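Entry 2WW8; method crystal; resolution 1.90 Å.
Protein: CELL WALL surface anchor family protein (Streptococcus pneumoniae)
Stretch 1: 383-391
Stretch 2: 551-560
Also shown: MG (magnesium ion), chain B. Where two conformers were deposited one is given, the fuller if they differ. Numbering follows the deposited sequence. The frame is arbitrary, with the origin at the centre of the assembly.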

# COMPACT_ATOMS: atom_id res chain seq x y z
N PHE A 383 2.48 -32.28 -18.40
CA PHE A 383 3.76 -31.59 -18.70
C PHE A 383 4.92 -32.43 -18.09
O PHE A 383 4.99 -32.63 -16.89
CB PHE A 383 3.75 -30.17 -18.08
CG PHE A 383 2.86 -29.19 -18.79
CD1 PHE A 383 3.35 -28.47 -19.87
CD2 PHE A 383 1.55 -28.98 -18.34
CE1 PHE A 383 2.50 -27.54 -20.52
CE2 PHE A 383 0.73 -28.06 -18.97
CZ PHE A 383 1.19 -27.34 -20.05
N HIS A 384 5.81 -32.91 -18.91
CA HIS A 384 6.89 -33.74 -18.43
C HIS A 384 8.21 -33.00 -18.70
O HIS A 384 8.57 -32.67 -19.86
CB HIS A 384 6.88 -34.98 -19.29
CG HIS A 384 7.92 -35.99 -18.88
ND1 HIS A 384 8.10 -37.17 -19.57
CD2 HIS A 384 8.75 -36.05 -17.81
CE1 HIS A 384 9.06 -37.87 -18.99
NE2 HIS A 384 9.47 -37.22 -17.92
N ILE A 385 8.93 -32.75 -17.62
CA ILE A 385 10.21 -32.07 -17.71
C ILE A 385 11.26 -33.14 -17.41
O ILE A 385 11.27 -33.76 -16.32
CB ILE A 385 10.32 -30.92 -16.70
CG1 ILE A 385 9.32 -29.82 -17.05
CG2 ILE A 385 11.78 -30.35 -16.59
CD1 ILE A 385 8.85 -29.05 -15.79
N THR A 386 12.18 -33.35 -18.35
CA THR A 386 13.21 -34.36 -18.05
C THR A 386 14.57 -33.94 -18.62
O THR A 386 14.61 -33.15 -19.60
CB THR A 386 12.74 -35.72 -18.61
OG1 THR A 386 13.81 -36.67 -18.57
CG2 THR A 386 12.20 -35.62 -20.02
N ASP A 387 15.66 -34.50 -18.07
CA ASP A 387 16.98 -34.23 -18.69
C ASP A 387 17.65 -35.53 -19.15
O ASP A 387 18.86 -35.58 -19.31
CB ASP A 387 17.90 -33.41 -17.78
CG ASP A 387 18.55 -34.28 -16.72
OD1 ASP A 387 18.06 -35.39 -16.43
OD2 ASP A 387 19.50 -33.81 -16.08
N GLY A 388 16.89 -36.59 -19.36
CA GLY A 388 17.54 -37.81 -19.86
C GLY A 388 16.63 -38.94 -20.29
O GLY A 388 15.48 -39.06 -19.86
N VAL A 389 17.16 -39.74 -21.19
CA VAL A 389 16.51 -40.95 -21.64
C VAL A 389 16.44 -42.01 -20.53
O VAL A 389 17.25 -41.96 -19.62
CB VAL A 389 17.20 -41.48 -22.92
CG1 VAL A 389 17.20 -40.41 -24.05
CG2 VAL A 389 18.62 -41.96 -22.65
N PRO A 390 15.50 -42.95 -20.64
CA PRO A 390 15.30 -43.92 -19.56
C PRO A 390 16.51 -44.85 -19.42
O PRO A 390 17.17 -45.20 -20.39
CB PRO A 390 14.05 -44.73 -19.99
CG PRO A 390 13.86 -44.51 -21.50
CD PRO A 390 14.50 -43.10 -21.74
N THR A 391 16.79 -45.29 -18.20
CA THR A 391 17.89 -46.16 -17.92
C THR A 391 17.38 -47.28 -16.98
O THR A 391 18.19 -48.06 -16.47
CB THR A 391 19.09 -45.42 -17.27
OG1 THR A 391 18.65 -44.73 -16.10
CG2 THR A 391 19.82 -44.42 -18.24
N THR A 551 18.33 -40.82 -31.66
CA THR A 551 17.51 -41.80 -30.95
C THR A 551 16.85 -41.11 -29.76
O THR A 551 15.66 -41.31 -29.56
CB THR A 551 18.42 -42.93 -30.36
OG1 THR A 551 19.11 -43.45 -31.49
CG2 THR A 551 17.60 -44.08 -29.78
N ALA A 552 17.59 -40.36 -28.95
CA ALA A 552 16.96 -39.69 -27.82
C ALA A 552 15.78 -38.82 -28.28
O ALA A 552 14.77 -38.82 -27.57
CB ALA A 552 17.91 -38.84 -27.03
N THR A 553 15.95 -38.05 -29.36
CA THR A 553 14.88 -37.19 -29.85
C THR A 553 13.68 -37.99 -30.33
O THR A 553 12.54 -37.61 -30.00
CB THR A 553 15.41 -36.28 -30.98
OG1 THR A 553 16.35 -35.39 -30.34
CG2 THR A 553 14.34 -35.45 -31.71
N SER A 554 13.90 -39.02 -31.14
CA SER A 554 12.81 -39.90 -31.56
C SER A 554 12.07 -40.48 -30.37
O SER A 554 10.84 -40.50 -30.37
CB SER A 554 13.33 -41.05 -32.41
OG SER A 554 14.09 -40.49 -33.45
N PHE A 555 12.78 -40.93 -29.34
CA PHE A 555 12.17 -41.53 -28.18
C PHE A 555 11.28 -40.52 -27.44
O PHE A 555 10.18 -40.88 -27.01
CB PHE A 555 13.20 -42.05 -27.16
CG PHE A 555 12.58 -42.38 -25.87
CD1 PHE A 555 11.90 -43.61 -25.72
CD2 PHE A 555 12.58 -41.44 -24.83
CE1 PHE A 555 11.22 -43.85 -24.53
CE2 PHE A 555 11.92 -41.69 -23.65
CZ PHE A 555 11.24 -42.92 -23.49
N MET A 556 11.77 -39.31 -27.18
CA MET A 556 11.02 -38.29 -26.43
C MET A 556 9.77 -37.82 -27.20
O MET A 556 8.72 -37.55 -26.61
CB MET A 556 11.96 -37.08 -26.17
CG MET A 556 13.01 -37.32 -25.08
SD MET A 556 12.30 -37.80 -23.49
CE MET A 556 13.76 -38.45 -22.68
N GLN A 557 9.90 -37.71 -28.51
CA GLN A 557 8.72 -37.47 -29.35
C GLN A 557 7.65 -38.57 -29.18
O GLN A 557 6.44 -38.24 -29.15
CB GLN A 557 9.15 -37.37 -30.81
CG GLN A 557 9.84 -36.02 -31.13
CD GLN A 557 10.50 -36.01 -32.50
OE1 GLN A 557 10.66 -37.05 -33.12
NE2 GLN A 557 10.95 -34.83 -32.96
N SER A 558 8.08 -39.83 -29.05
CA SER A 558 7.16 -40.97 -29.02
C SER A 558 6.52 -41.06 -27.65
O SER A 558 5.54 -41.77 -27.50
CB SER A 558 7.88 -42.31 -29.25
OG SER A 558 8.59 -42.68 -28.06
N ILE A 559 7.04 -40.38 -26.63
CA ILE A 559 6.28 -40.33 -25.38
C ILE A 559 5.65 -38.97 -25.16
O ILE A 559 5.42 -38.56 -24.02
CB ILE A 559 7.10 -40.77 -24.16
CG1 ILE A 559 8.33 -39.86 -23.96
CG2 ILE A 559 7.52 -42.27 -24.30
CD1 ILE A 559 8.81 -39.79 -22.53
N SER A 560 5.38 -38.26 -26.25
CA SER A 560 4.61 -37.02 -26.21
C SER A 560 3.41 -37.27 -27.13
O SER A 560 3.47 -38.17 -27.97
CB SER A 560 5.41 -35.86 -26.85
OG SER A 560 6.66 -35.72 -26.19
MG MG B . 18.94 -37.25 -15.69
O HOH W 1 6.48 -37.28 -21.85
O HOH W 2 20.09 -37.19 -17.44
O HOH W 3 20.09 -38.85 -15.18
O HOH W 4 17.25 -38.24 -16.40

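A polar residue can pack through its carbon atoms while its polar atoms bond elsewhere or through water, and the packing of 383-391 against 551-560 is a compact example. No direct hydrogen bond joins the two stretches, which bury 294 Å² between them; apolar contact and one water do the work. Strand alternation sets the first contacts: His384 and Thr386 point toward the helical stretch, while Phe383 and Ile385 are out of its reach.

His384 meets Ile559, in the loop that follows the helix. Ile559 CD1 lies near the plane of the imidazole, 4.0 Å from His384 ND1, so the methyl touches the ring's edge. The polar need of that nitrogen is met by a water 2.8 Å from His384 ND1, which also donates to Ile559 O at 2.7 Å and so bridges the stretches.

Thr386 divides its roles. Its CG2 rests 4.1 Å from Met556 SD, whereas its OG1 accepts a nearly straight hydrogen bond from Gly388 N (3.2 Å), bracing the turn out of the strand. Between them, Asp387 points away from the helix and binds magnesium through OD1 at 2.2 Å; a water on the ion donates to Asp387 O.

Beyond the turn, Met556 reaches in again: its CB sets off sideways, but the flexible chain brings CE within 3.4 Å of Gly388 O. Met556 CE also lies 4.2 Å from Val389 CG1, which packs more tightly on Ala552 CB, at 3.4 Å. Here the backbones are close, with the CA atoms of Val389 and Ala552 6.3 Å apart. Pro390 then sets its CD over one face of the Phe555 ring, 3.9 Å from the centroid, a CH-pi contact. Thr391 lies beyond the helix's reach.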